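Local atomic coordinates of hypothetical protein (Pseudomonas aeruginosa, PDB entry 2H9F), a protein that probably isomerises methylaconitate, as a member of the PrpF family of isomerases. Residues 64-76 with 84-96. Residues are numbered along the deposited sequence; the frame is centred on the assembly and turned at random.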
loop_
_atom_site.group_PDB
_atom_site.type_symbol
_atom_site.label_atom_id
_atom_site.label_comp_id
_atom_site.label_asym_id
_atom_site.label_seq_id
_atom_site.Cartn_x
_atom_site.Cartn_y
_atom_site.Cartn_z
ATOM N N GLY A 64 -0.326 -3.264 3.254
ATOM C CA GLY A 64 -0.281 -2.286 2.163
ATOM C C GLY A 64 -1.166 -2.707 0.994
ATOM O O GLY A 64 -1.012 -2.207 -0.097
ATOM N N ALA A 65 -2.100 -3.616 1.248
ATOM C CA ALA A 65 -3.075 -4.081 0.259
ATOM C C ALA A 65 -2.467 -4.702 -1.019
ATOM O O ALA A 65 -3.110 -4.711 -2.071
ATOM C CB ALA A 65 -4.116 -2.969 -0.076
ATOM N N THR A 66 -1.250 -5.233 -0.913
ATOM C CA THR A 66 -0.655 -6.076 -1.951
ATOM C C THR A 66 -0.131 -7.372 -1.354
ATOM O O THR A 66 0.057 -7.487 -0.141
ATOM C CB THR A 66 0.480 -5.384 -2.668
ATOM O OG1 THR A 66 1.605 -5.296 -1.794
ATOM C CG2 THR A 66 0.030 -4.013 -3.150
ATOM N N SER A 67 0.108 -8.375 -2.187
ATOM C CA SER A 67 0.577 -9.643 -1.619
ATOM C C SER A 67 1.942 -9.435 -0.973
ATOM O O SER A 67 2.213 -10.013 0.069
ATOM C CB SER A 67 0.573 -10.776 -2.630
ATOM O OG SER A 67 1.356 -10.401 -3.708
ATOM N N SER A 68 2.746 -8.521 -1.529
ATOM C CA SER A 68 4.052 -8.206 -0.994
ATOM C C SER A 68 4.067 -7.507 0.357
ATOM O O SER A 68 5.150 -7.344 0.973
ATOM C CB SER A 68 4.758 -7.293 -1.979
ATOM O OG SER A 68 5.142 -8.084 -3.082
ATOM N N THR A 69 2.901 -7.038 0.783
ATOM C CA THR A 69 2.800 -6.211 1.974
ATOM C C THR A 69 1.680 -6.692 2.848
ATOM O O THR A 69 1.081 -5.901 3.560
ATOM C CB THR A 69 2.519 -4.728 1.631
ATOM O OG1 THR A 69 1.299 -4.644 0.871
ATOM C CG2 THR A 69 3.649 -4.111 0.874
ATOM N N SER A 70 1.374 -7.983 2.808
ATOM C CA SER A 70 0.312 -8.517 3.616
ATOM C C SER A 70 0.797 -9.790 4.307
ATOM O O SER A 70 0.274 -10.877 4.131
ATOM C CB SER A 70 -0.948 -8.706 2.781
ATOM O OG SER A 70 -1.988 -9.257 3.579
ATOM N N LYS A 71 1.819 -9.596 5.126
ATOM C CA LYS A 71 2.597 -10.677 5.674
ATOM C C LYS A 71 2.979 -10.476 7.150
ATOM O O LYS A 71 3.414 -9.424 7.541
ATOM C CB LYS A 71 3.911 -10.822 4.846
ATOM C CG LYS A 71 3.748 -11.075 3.361
ATOM C CD LYS A 71 5.136 -11.230 2.683
ATOM C CE LYS A 71 5.109 -11.188 1.144
ATOM N NZ LYS A 71 4.724 -12.425 0.511
ATOM N N CYS A 72 2.905 -11.546 7.921
ATOM C CA CYS A 72 3.350 -11.565 9.309
ATOM C C CYS A 72 4.341 -12.725 9.506
ATOM O O CYS A 72 4.182 -13.806 8.904
ATOM C CB CYS A 72 2.161 -11.768 10.222
ATOM S SG CYS A 72 1.165 -10.252 10.438
ATOM N N VAL A 73 5.319 -12.521 10.383
ATOM C CA VAL A 73 6.364 -13.522 10.640
ATOM C C VAL A 73 6.560 -13.691 12.139
ATOM O O VAL A 73 6.589 -12.698 12.872
ATOM C CB VAL A 73 7.687 -13.086 9.993
ATOM C CG1 VAL A 73 8.907 -13.957 10.468
ATOM C CG2 VAL A 73 7.566 -13.101 8.468
ATOM N N ILE A 74 6.610 -14.955 12.579
ATOM C CA ILE A 74 7.018 -15.358 13.945
ATOM C C ILE A 74 8.415 -16.024 13.892
ATOM O O ILE A 74 8.647 -16.929 13.086
ATOM C CB ILE A 74 6.032 -16.368 14.594
ATOM C CG1 ILE A 74 4.596 -15.801 14.609
ATOM C CG2 ILE A 74 6.508 -16.692 16.048
ATOM C CD1 ILE A 74 3.521 -16.838 14.989
ATOM N N LEU A 75 9.345 -15.524 14.709
ATOM C CA LEU A 75 10.642 -16.176 14.974
ATOM C C LEU A 75 10.685 -16.600 16.436
ATOM O O LEU A 75 10.104 -15.935 17.318
ATOM C CB LEU A 75 11.815 -15.238 14.714
ATOM C CG LEU A 75 12.579 -15.411 13.410
ATOM C CD1 LEU A 75 11.711 -15.121 12.266
ATOM C CD2 LEU A 75 13.786 -14.501 13.406
ATOM N N SER A 76 11.315 -17.746 16.667
ATOM C CA SER A 76 11.579 -18.278 17.993
ATOM C C SER A 76 12.917 -19.018 17.943
ATOM O O SER A 76 13.405 -19.385 16.849
ATOM C CB SER A 76 10.479 -19.246 18.418
ATOM O OG SER A 76 10.400 -20.346 17.538
ATOM N N ASP A 84 19.493 -21.945 14.689
ATOM C CA ASP A 84 19.326 -20.841 15.617
ATOM C C ASP A 84 17.875 -20.442 15.839
ATOM O O ASP A 84 17.495 -20.182 16.974
ATOM C CB ASP A 84 20.110 -19.625 15.113
ATOM C CG ASP A 84 21.586 -19.922 15.038
ATOM O OD1 ASP A 84 22.155 -20.279 16.103
ATOM O OD2 ASP A 84 22.132 -19.894 13.919
ATOM N N VAL A 85 17.088 -20.339 14.767
ATOM C CA VAL A 85 15.714 -19.870 14.881
ATOM C C VAL A 85 14.763 -20.702 14.058
ATOM O O VAL A 85 15.130 -21.209 13.007
ATOM C CB VAL A 85 15.592 -18.401 14.447
ATOM C CG1 VAL A 85 16.368 -17.479 15.471
ATOM C CG2 VAL A 85 16.062 -18.208 12.979
ATOM N N ASP A 86 13.537 -20.855 14.551
ATOM C CA ASP A 86 12.434 -21.316 13.728
ATOM C C ASP A 86 11.715 -20.111 13.141
ATOM O O ASP A 86 11.433 -19.142 13.840
ATOM C CB ASP A 86 11.445 -22.147 14.531
ATOM C CG ASP A 86 12.012 -23.450 14.985
ATOM O OD1 ASP A 86 13.070 -23.854 14.459
ATOM O OD2 ASP A 86 11.408 -24.096 15.880
ATOM N N TYR A 87 11.388 -20.207 11.859
ATOM C CA TYR A 87 10.849 -19.124 11.070
ATOM C C TYR A 87 9.548 -19.572 10.469
ATOM O O TYR A 87 9.485 -20.531 9.719
ATOM C CB TYR A 87 11.876 -18.741 10.008
ATOM C CG TYR A 87 11.378 -18.016 8.788
ATOM C CD1 TYR A 87 10.517 -16.958 8.898
ATOM C CD2 TYR A 87 11.807 -18.377 7.519
ATOM C CE1 TYR A 87 10.090 -16.282 7.771
ATOM C CE2 TYR A 87 11.364 -17.719 6.378
ATOM C CZ TYR A 87 10.501 -16.677 6.510
ATOM O OH TYR A 87 10.054 -15.981 5.400
ATOM N N LEU A 88 8.487 -18.883 10.857
ATOM C CA LEU A 88 7.136 -19.176 10.415
ATOM C C LEU A 88 6.578 -17.948 9.717
ATOM O O LEU A 88 6.663 -16.852 10.253
ATOM C CB LEU A 88 6.281 -19.509 11.635
ATOM C CG LEU A 88 5.149 -20.523 11.521
ATOM C CD1 LEU A 88 5.596 -21.842 10.936
ATOM C CD2 LEU A 88 4.526 -20.703 12.922
ATOM N N TYR A 89 5.988 -18.133 8.539
ATOM C CA TYR A 89 5.500 -17.041 7.725
ATOM C C TYR A 89 4.006 -17.250 7.411
ATOM O O TYR A 89 3.572 -18.351 7.031
ATOM C CB TYR A 89 6.387 -16.966 6.496
ATOM C CG TYR A 89 5.714 -16.520 5.260
ATOM C CD1 TYR A 89 5.227 -15.224 5.143
ATOM C CD2 TYR A 89 5.573 -17.382 4.182
ATOM C CE1 TYR A 89 4.593 -14.797 3.970
ATOM C CE2 TYR A 89 4.938 -16.981 3.016
ATOM C CZ TYR A 89 4.450 -15.691 2.912
ATOM O OH TYR A 89 3.832 -15.288 1.742
ATOM N N GLY A 90 3.211 -16.215 7.692
ATOM C CA GLY A 90 1.773 -16.183 7.430
ATOM C C GLY A 90 1.426 -15.175 6.348
ATOM O O GLY A 90 1.727 -13.996 6.486
ATOM N N GLN A 91 0.836 -15.645 5.243
ATOM C CA GLN A 91 0.338 -14.745 4.174
ATOM C C GLN A 91 -1.115 -14.424 4.459
ATOM O O GLN A 91 -1.973 -15.313 4.460
ATOM C CB GLN A 91 0.444 -15.436 2.812
ATOM C CG GLN A 91 0.064 -14.571 1.619
ATOM C CD GLN A 91 1.051 -13.434 1.387
ATOM O OE1 GLN A 91 2.275 -13.650 1.494
ATOM N NE2 GLN A 91 0.540 -12.221 1.068
ATOM N N VAL A 92 -1.390 -13.154 4.719
ATOM C CA VAL A 92 -2.703 -12.716 5.168
ATOM C C VAL A 92 -3.509 -12.311 3.932
ATOM O O VAL A 92 -3.122 -11.432 3.205
ATOM C CB VAL A 92 -2.562 -11.553 6.202
ATOM C CG1 VAL A 92 -3.915 -11.043 6.652
ATOM C CG2 VAL A 92 -1.688 -12.011 7.409
ATOM N N SER A 93 -4.631 -12.964 3.681
ATOM C CA SER A 93 -5.489 -12.585 2.559
ATOM C C SER A 93 -6.031 -11.169 2.748
ATOM O O SER A 93 -6.278 -10.734 3.868
ATOM C CB SER A 93 -6.636 -13.574 2.431
ATOM O OG SER A 93 -7.622 -13.068 1.565
ATOM N N ILE A 94 -6.210 -10.437 1.661
ATOM C CA ILE A 94 -6.594 -9.016 1.769
ATOM C C ILE A 94 -8.085 -8.934 2.040
ATOM O O ILE A 94 -8.528 -8.214 2.924
ATOM C CB ILE A 94 -6.212 -8.209 0.523
ATOM C CG1 ILE A 94 -4.682 -8.199 0.389
ATOM C CG2 ILE A 94 -6.816 -6.735 0.590
ATOM C CD1 ILE A 94 -4.135 -7.613 -0.915
ATOM N N ASP A 95 -8.833 -9.741 1.312
ATOM C CA ASP A 95 -10.263 -9.604 1.244
ATOM C C ASP A 95 -11.031 -10.748 1.914
ATOM O O ASP A 95 -12.221 -10.603 2.167
ATOM C CB ASP A 95 -10.658 -9.521 -0.230
ATOM C CG ASP A 95 -10.481 -10.841 -0.958
ATOM O OD1 ASP A 95 -9.410 -11.496 -0.854
ATOM O OD2 ASP A 95 -11.428 -11.221 -1.662
ATOM N N LYS A 96 -10.362 -11.858 2.199
ATOM C CA LYS A 96 -10.971 -12.964 2.923
ATOM C C LYS A 96 -10.285 -13.098 4.295
ATOM O O LYS A 96 -9.136 -12.637 4.500
ATOM C CB LYS A 96 -10.910 -14.271 2.097
ATOM C CG LYS A 96 -11.746 -14.166 0.783
ATOM C CD LYS A 96 -11.749 -15.445 -0.113
HETATM O O HOH W 1 8.832 -19.435 15.208
HETATM O O HOH W 2 10.252 -22.757 18.208
#
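Val73 and Tyr87 meet diagonally across an antiparallel beta hairpin: CG1 of Val73 lies 3.8 Å from CD1 of Tyr87, at the edge of the ring and near its plane. Tyr87 CG is anti to the backbone N (chi1 158°), a turn that carries the ring along the strand to Val73, while Leu75 CD1 approaches CD1 of the same ring obliquely at 4.0 Å. Farther along this face, Lys71 CG lies in the plane of the Tyr89 ring, at its edge, and Lys71 CD follows obliquely, 3.8 Å from Tyr89 CE1. The Gln91 chain bends at chi2 (68°), which points its amide at the 67-70 segment, where NE2 donates to Ser67 O at 2.9 Å, on a carbonyl lone pair and close to the plane of the Gln91 amide. Between the strands, paired backbone bonds join Cys72 to Gly90, Ile74 to Leu88 and Ser76 to Asp86. On the other face, Ile74 CB and Leu88 CB stand 4.3 Å apart; near the hairpin's turn, one water links Ser76 OG to Asp86 O and a second links it to Asp86 OD2, while Asp86 OD1 is hydrogen-bonded to Ser78 OG. Strand 20-26 pairs in parallel with the outer side of 71-76, and strand 131-139 with that of 85-92. Helix 106-118 packs on Lys71, Val73, Leu75 and Tyr87, helix 39-49 on Cys72, Ile74 and Leu88, so the hairpin is sandwiched between two helices.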